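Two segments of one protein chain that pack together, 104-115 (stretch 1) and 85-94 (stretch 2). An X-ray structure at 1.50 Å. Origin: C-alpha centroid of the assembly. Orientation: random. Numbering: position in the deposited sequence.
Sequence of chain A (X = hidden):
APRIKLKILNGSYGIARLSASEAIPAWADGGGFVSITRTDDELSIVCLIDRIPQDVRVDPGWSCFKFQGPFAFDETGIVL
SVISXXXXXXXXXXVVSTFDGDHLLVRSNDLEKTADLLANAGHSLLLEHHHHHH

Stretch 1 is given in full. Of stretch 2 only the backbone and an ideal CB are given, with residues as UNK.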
ATOM      1  N   LEU A 104      -0.322   3.205   1.493  1.00  6.74           N
ATOM      2  CA  LEU A 104      -0.465   3.342   0.049  1.00  8.34           C
ATOM      3  C   LEU A 104       0.384   2.299  -0.646  1.00  8.65           C
ATOM      4  O   LEU A 104       1.533   2.091  -0.270  1.00  7.25           O
ATOM      5  CB  LEU A 104       0.022   4.730  -0.400  1.00  9.79           C
ATOM      6  CG  LEU A 104       0.348   4.869  -1.895  1.00 11.68           C
ATOM      7  CD1 LEU A 104      -0.945   4.946  -2.675  1.00 11.62           C
ATOM      8  CD2 LEU A 104       1.194   6.104  -2.155  1.00 10.51           C
ATOM      9  N   LEU A 105      -0.179   1.631  -1.643  1.00  7.35           N
ATOM     10  CA  LEU A 105       0.606   0.685  -2.410  1.00  7.11           C
ATOM     11  C   LEU A 105       0.596   1.132  -3.867  1.00  7.97           C
ATOM     12  O   LEU A 105      -0.393   1.672  -4.363  1.00  7.61           O
ATOM     13  CB  LEU A 105       0.046  -0.741  -2.298  1.00  9.31           C
ATOM     14  CG  LEU A 105       0.146  -1.402  -0.919  1.00  6.85           C
ATOM     15  CD1 LEU A 105      -1.174  -1.230  -0.185  1.00  8.79           C
ATOM     16  CD2 LEU A 105       0.486  -2.885  -1.060  1.00 10.28           C
ATOM     17  N   VAL A 106       1.729   0.943  -4.527  1.00  8.15           N
ATOM     18  CA  VAL A 106       1.870   1.261  -5.936  1.00  9.63           C
ATOM     19  C   VAL A 106       2.612   0.064  -6.502  1.00  9.29           C
ATOM     20  O   VAL A 106       3.240  -0.685  -5.752  1.00  9.69           O
ATOM     21  CB  VAL A 106       2.711   2.546  -6.189  1.00  9.81           C
ATOM     22  CG1 VAL A 106       1.985   3.762  -5.616  1.00 10.85           C
ATOM     23  CG2 VAL A 106       4.095   2.403  -5.583  1.00 11.25           C
ATOM     24  N   ARG A 107       2.530  -0.135  -7.811  1.00 11.47           N
ATOM     25  CA  ARG A 107       3.238  -1.252  -8.413  1.00 11.49           C
ATOM     26  C   ARG A 107       4.722  -1.013  -8.199  1.00 12.07           C
ATOM     27  O   ARG A 107       5.200   0.126  -8.279  1.00 11.99           O
ATOM     28  CB  ARG A 107       2.903  -1.359  -9.901  1.00 13.81           C
ATOM     29  CG  ARG A 107       1.453  -1.728 -10.145  1.00 15.31           C
ATOM     30  CD  ARG A 107       1.127  -1.888 -11.622  1.00 18.80           C
ATOM     31  NE  ARG A 107      -0.268  -2.280 -11.827  1.00 21.76           N
ATOM     32  CZ  ARG A 107      -0.779  -3.455 -11.467  1.00 23.26           C
ATOM     33  NH1 ARG A 107      -0.014  -4.366 -10.882  1.00 23.00           N
ATOM     34  NH2 ARG A 107      -2.062  -3.716 -11.685  1.00 24.14           N
ATOM     35  N   SER A 108       5.451  -2.083  -7.914  1.00 11.04           N
ATOM     36  CA  SER A 108       6.875  -1.968  -7.670  1.00 12.91           C
ATOM     37  C   SER A 108       7.650  -1.363  -8.824  1.00 12.91           C
ATOM     38  O   SER A 108       8.651  -0.692  -8.608  1.00 13.61           O
ATOM     39  CB  SER A 108       7.450  -3.333  -7.305  1.00 13.59           C
ATOM     40  OG  SER A 108       6.826  -3.808  -6.121  1.00 15.49           O
ATOM     41  N   ASN A 109       7.192  -1.589 -10.046  1.00 13.93           N
ATOM     42  CA  ASN A 109       7.878  -1.029 -11.199  1.00 16.44           C
ATOM     43  C   ASN A 109       7.685   0.485 -11.274  1.00 16.68           C
ATOM     44  O   ASN A 109       8.372   1.163 -12.043  1.00 18.47           O
ATOM     45  CB  ASN A 109       7.392  -1.693 -12.499  1.00 19.49           C
ATOM     46  CG  ASN A 109       5.895  -1.583 -12.693  1.00 25.53           C
ATOM     47  OD1 ASN A 109       5.229  -0.800 -12.025  1.00 28.50           O
ATOM     48  ND2 ASN A 109       5.361  -2.359 -13.629  1.00 28.10           N
ATOM     49  N   ASP A 110       6.761   1.014 -10.471  1.00 13.51           N
ATOM     50  CA  ASP A 110       6.494   2.455 -10.428  1.00 12.86           C
ATOM     51  C   ASP A 110       7.164   3.126  -9.229  1.00 12.10           C
ATOM     52  O   ASP A 110       6.976   4.320  -8.993  1.00 11.29           O
ATOM     53  CB  ASP A 110       4.984   2.739 -10.349  1.00 12.79           C
ATOM     54  CG  ASP A 110       4.255   2.427 -11.636  1.00 13.28           C
ATOM     55  OD1 ASP A 110       4.814   2.718 -12.716  1.00 16.61           O
ATOM     56  OD2 ASP A 110       3.113   1.913 -11.569  1.00 15.43           O
ATOM     57  N   LEU A 111       7.957   2.362  -8.486  1.00 12.96           N
ATOM     58  CA  LEU A 111       8.613   2.876  -7.289  1.00 12.29           C
ATOM     59  C   LEU A 111       9.500   4.101  -7.505  1.00 11.83           C
ATOM     60  O   LEU A 111       9.403   5.085  -6.761  1.00 11.81           O
ATOM     61  CB  LEU A 111       9.411   1.751  -6.617  1.00 15.62           C
ATOM     62  CG  LEU A 111       9.786   1.925  -5.142  1.00 18.24           C
ATOM     63  CD1 LEU A 111       8.577   2.411  -4.351  1.00 17.15           C
ATOM     64  CD2 LEU A 111      10.290   0.593  -4.589  1.00 18.18           C
ATOM     65  N   GLU A 112      10.358   4.054  -8.517  1.00 13.16           N
ATOM     66  CA  GLU A 112      11.259   5.168  -8.798  1.00 12.74           C
ATOM     67  C   GLU A 112      10.512   6.426  -9.232  1.00 11.66           C
ATOM     68  O   GLU A 112      10.820   7.527  -8.777  1.00 11.14           O
ATOM     69  CB  GLU A 112      12.280   4.761  -9.866  1.00 15.04           C
ATOM     70  CG  GLU A 112      13.151   3.577  -9.454  1.00 20.79           C
ATOM     71  CD  GLU A 112      14.103   3.901  -8.309  1.00 21.66           C
ATOM     72  OE1 GLU A 112      13.942   4.964  -7.670  1.00 25.41           O
ATOM     73  OE2 GLU A 112      15.016   3.084  -8.040  1.00 15.32           O
ATOM     74  N   LYS A 113       9.524   6.266 -10.107  1.00  9.90           N
ATOM     75  CA  LYS A 113       8.741   7.412 -10.559  1.00  9.55           C
ATOM     76  C   LYS A 113       7.909   7.967  -9.406  1.00  8.63           C
ATOM     77  O   LYS A 113       7.770   9.178  -9.258  1.00  8.62           O
ATOM     78  CB  LYS A 113       7.834   7.008 -11.725  1.00 11.80           C
ATOM     79  CG  LYS A 113       8.607   6.615 -12.973  1.00 15.20           C
ATOM     80  CD  LYS A 113       7.709   6.191 -14.133  1.00 18.08           C
ATOM     81  CE  LYS A 113       7.034   4.851 -13.885  1.00 20.35           C
ATOM     82  NZ  LYS A 113       6.386   4.335 -15.126  1.00 24.78           N
ATOM     83  N   THR A 114       7.379   7.074  -8.576  1.00  9.28           N
ATOM     84  CA  THR A 114       6.570   7.495  -7.442  1.00  8.96           C
ATOM     85  C   THR A 114       7.391   8.361  -6.495  1.00  8.47           C
ATOM     86  O   THR A 114       6.936   9.417  -6.045  1.00  7.68           O
ATOM     87  CB  THR A 114       6.020   6.270  -6.686  1.00 10.08           C
ATOM     88  OG1 THR A 114       5.061   5.602  -7.512  1.00 11.17           O
ATOM     89  CG2 THR A 114       5.370   6.688  -5.369  1.00  8.68           C
ATOM     90  N   ALA A 115       8.609   7.923  -6.200  1.00  7.80           N
ATOM     91  CA  ALA A 115       9.471   8.689  -5.310  1.00  8.72           C
ATOM     92  C   ALA A 115       9.805  10.067  -5.881  1.00  9.07           C
ATOM     93  O   ALA A 115       9.794  11.060  -5.148  1.00  8.82           O
ATOM     94  CB  ALA A 115      10.745   7.916  -5.017  1.00 10.55           C
ATOM     95  N   UNK A  85      -0.481  13.802  -7.143  1.00 10.14           N
ATOM     96  CA  UNK A  85       0.669  13.783  -8.059  1.00 10.30           C
ATOM     97  C   UNK A  85       0.908  12.438  -8.736  1.00 10.79           C
ATOM     98  O   UNK A  85       1.515  12.370  -9.805  1.00 12.08           O
ATOM     99  CB  UNK A  85       1.934  14.183  -7.296  1.00 10.30           C
ATOM    100  N   UNK A  86       0.425  11.363  -8.125  1.00  9.02           N
ATOM    101  CA  UNK A  86       0.603  10.041  -8.708  1.00  8.69           C
ATOM    102  C   UNK A  86      -0.455   9.751  -9.774  1.00  9.30           C
ATOM    103  O   UNK A  86      -0.133   9.405 -10.914  1.00 10.62           O
ATOM    104  CB  UNK A  86       0.553   8.973  -7.614  1.00  8.69           C
ATOM    105  N   UNK A  87      -1.721   9.916  -9.404  1.00 10.05           N
ATOM    106  CA  UNK A  87      -2.827   9.654 -10.316  1.00 11.05           C
ATOM    107  C   UNK A  87      -2.833  10.540 -11.555  1.00 12.12           C
ATOM    108  O   UNK A  87      -3.184  10.080 -12.643  1.00 16.05           O
ATOM    109  CB  UNK A  87      -4.152   9.827  -9.570  1.00 11.05           C
ATOM    110  N   UNK A  88      -2.443  11.800 -11.393  1.00 11.08           N
ATOM    111  CA  UNK A  88      -2.411  12.732 -12.517  1.00 14.52           C
ATOM    112  C   UNK A  88      -1.238  12.423 -13.439  1.00 14.74           C
ATOM    113  O   UNK A  88      -1.170  12.932 -14.557  1.00 16.50           O
ATOM    114  CB  UNK A  88      -2.324  14.175 -12.016  1.00 14.52           C
ATOM    115  N   UNK A  89      -0.323  11.576 -12.982  1.00 13.39           N
ATOM    116  CA  UNK A  89       0.836  11.230 -13.796  1.00 15.15           C
ATOM    117  C   UNK A  89       0.960   9.753 -14.176  1.00 15.78           C
ATOM    118  O   UNK A  89       2.062   9.219 -14.301  1.00 18.43           O
ATOM    119  CB  UNK A  89       2.103  11.652 -13.050  1.00 15.15           C
ATOM    120  N   UNK A  90      -0.183   9.100 -14.358  1.00 15.31           N
ATOM    121  CA  UNK A  90      -0.200   7.707 -14.776  1.00 15.12           C
ATOM    122  C   UNK A  90       0.209   6.623 -13.797  1.00 16.72           C
ATOM    123  O   UNK A  90       0.496   5.498 -14.211  1.00 18.28           O
ATOM    124  CB  UNK A  90       0.712   7.580 -15.998  1.00 15.12           C
ATOM    125  N   UNK A  91       0.240   6.934 -12.506  1.00 13.49           N
ATOM    126  CA  UNK A  91       0.617   5.928 -11.522  1.00 13.59           C
ATOM    127  C   UNK A  91      -0.620   5.404 -10.798  1.00 13.05           C
ATOM    128  O   UNK A  91      -1.338   6.162 -10.153  1.00 12.54           O
ATOM    129  CB  UNK A  91       1.619   6.505 -10.520  1.00 13.59           C
ATOM    130  N   UNK A  92      -0.872   4.107 -10.927  1.00 12.56           N
ATOM    131  CA  UNK A  92      -2.017   3.516 -10.262  1.00 12.59           C
ATOM    132  C   UNK A  92      -1.779   3.492  -8.769  1.00 12.60           C
ATOM    133  O   UNK A  92      -0.654   3.259  -8.314  1.00 12.27           O
ATOM    134  CB  UNK A  92      -2.291   2.106 -10.789  1.00 12.59           C
ATOM    135  N   UNK A  93      -2.835   3.742  -8.001  1.00 11.38           N
ATOM    136  CA  UNK A  93      -2.735   3.751  -6.547  1.00 11.66           C
ATOM    137  C   UNK A  93      -3.720   2.802  -5.873  1.00 10.72           C
ATOM    138  O   UNK A  93      -4.799   2.524  -6.396  1.00 12.84           O
ATOM    139  CB  UNK A  93      -2.958   5.172  -6.025  1.00 11.66           C
ATOM    140  N   UNK A  94      -3.327   2.314  -4.703  1.00  8.61           N
ATOM    141  CA  UNK A  94      -4.142   1.392  -3.917  1.00  9.21           C
ATOM    142  C   UNK A  94      -4.018   1.936  -2.500  1.00  7.65           C
ATOM    143  O   UNK A  94      -2.945   1.902  -1.905  1.00  9.68           O
ATOM    144  CB  UNK A  94      -3.690  -0.065  -4.037  1.00  9.21           C
TER

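Position 85 lies in a helical stretch, with phi near -65° and nothing of stretch 1 within reach of its CB, so many residues would serve. It is Pro-85, whose ring accepts that phi.

At position 86 CA-to-CB points toward stretch 1, where the methyl groups of Leu-104, Val-106 and Thr-114 border an apolar hollow. No atom of stretch 1 lies within 5.5 Å of the ideal CB, so a side chain must be long enough to reach them: leucine, methionine or perhaps phenylalanine. Leu-86 fills the place, its CD1 3.8 Å from Leu-104 CD2 and its CD2 3.8 Å from Thr-114 CG2.

Positions 87 and 88 are out of reach of stretch 1, and small polar residues are among many that would suit; they are Ser-87 and Thr-88. Position 89 is also remote, but it sits in the type I turn that runs from 87 to 90, where a polar side chain can tie the turn to the preceding helical backbone. Asn-89 does so, ND2 donating to Pro-85 O at 2.7 Å. At 90 phi is +72°, a value that by itself favours glycine, with asparagine a plausible alternative; the residue is Gly-90.

Position 91 points toward stretch 1. Its ideal CB is 4.7 Å from Thr-114 OG1 and 4.9 Å from Asp-110 OD2, yet Val-106 CG1 and the carbon atoms of 110 and 113 offer apolar surface. A polar residue could address the oxygens, while a branched aliphatic one could spread over the carbons. Ile-91 takes the second course: CG2 lies 4.2 Å from Val-106 CG1 and 4.1 Å from Asp-110 CB, and CD1 approaches Thr-114 OG1 to 3.5 Å.

At 92 there is room for a CB, and phi/psi of -70/142 demands no special residue. Gly-92 contributes its backbone: one water accepts from its N and another donates to its O, and both waters donate to Asp-110 OD2.

The ideal CB of 93 is 3.9 Å from Leu-104 CD1, and the extended backbone suits beta-branched residues. In Ile-93, CB lies 3.9 Å from Leu-104 CD1, while the end of the side chain leads away.

Position 94 pairs antiparallel with Leu-105: Leu-105 N donates to the O of 94 at 2.8 Å, and the N of 94 returns a weak bond to Leu-105 O at 3.0 Å. Its CB shares a sheet face with the Leu-105 side chain, so a large apolar or aromatic residue would suit. Phe-94 lays its ring obliquely beside that leucine, CD1 3.9 Å from Leu-105 CD1.

Stretch 2, residues 85-94: PLSTNGIGIF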
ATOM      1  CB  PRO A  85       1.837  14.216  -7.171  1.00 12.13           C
ATOM      2  CG  PRO A  85       1.389  13.855  -5.784  1.00 11.20           C
ATOM      3  CD  PRO A  85      -0.073  14.198  -5.785  1.00 10.24           C
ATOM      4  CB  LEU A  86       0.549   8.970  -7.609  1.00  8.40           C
ATOM      5  CG  LEU A  86       1.599   9.108  -6.500  1.00  7.45           C
ATOM      6  CD1 LEU A  86       1.445   7.977  -5.489  1.00 10.32           C
ATOM      7  CD2 LEU A  86       3.000   9.094  -7.121  1.00  9.51           C
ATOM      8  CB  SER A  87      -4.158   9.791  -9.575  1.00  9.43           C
ATOM      9  OG  SER A  87      -4.272   8.800  -8.569  1.00 12.60           O
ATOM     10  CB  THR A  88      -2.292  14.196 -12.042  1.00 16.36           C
ATOM     11  OG1 THR A  88      -1.097  14.357 -11.270  1.00 20.05           O
ATOM     12  CG2 THR A  88      -3.497  14.581 -11.194  1.00 20.19           C
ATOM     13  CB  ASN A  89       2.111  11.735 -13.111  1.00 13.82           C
ATOM     14  CG  ASN A  89       2.221  13.254 -13.150  1.00 15.30           C
ATOM     15  OD1 ASN A  89       2.346  13.852 -14.224  1.00 18.32           O
ATOM     16  ND2 ASN A  89       2.159  13.885 -11.987  1.00 14.60           N
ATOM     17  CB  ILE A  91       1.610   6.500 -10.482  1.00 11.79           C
ATOM     18  CG1 ILE A  91       2.842   7.069 -11.199  1.00 14.98           C
ATOM     19  CG2 ILE A  91       2.018   5.409  -9.491  1.00 13.34           C
ATOM     20  CD1 ILE A  91       3.943   7.517 -10.275  1.00 18.63           C
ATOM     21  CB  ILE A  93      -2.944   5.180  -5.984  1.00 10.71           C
ATOM     22  CG1 ILE A  93      -4.336   5.715  -6.349  1.00 13.81           C
ATOM     23  CG2 ILE A  93      -1.874   6.104  -6.524  1.00 11.33           C
ATOM     24  CD1 ILE A  93      -5.421   5.383  -5.330  1.00 14.20           C
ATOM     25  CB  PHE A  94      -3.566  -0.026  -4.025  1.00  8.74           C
ATOM     26  CG  PHE A  94      -4.458  -1.093  -3.459  1.00  7.67           C
ATOM     27  CD1 PHE A  94      -4.538  -1.296  -2.085  1.00  8.74           C
ATOM     28  CD2 PHE A  94      -5.220  -1.900  -4.303  1.00 10.51           C
ATOM     29  CE1 PHE A  94      -5.361  -2.288  -1.556  1.00  8.74           C
ATOM     30  CE2 PHE A  94      -6.049  -2.895  -3.781  1.00  8.81           C
ATOM     31  CZ  PHE A  94      -6.116  -3.088  -2.407  1.00 10.58           C
TER
HETATM   32  O   HOH W   1       0.809   2.672 -13.050  1.00 17.92           O
HETATM   33  O   HOH W   2       1.056   1.659  -9.638  1.00 15.26           O
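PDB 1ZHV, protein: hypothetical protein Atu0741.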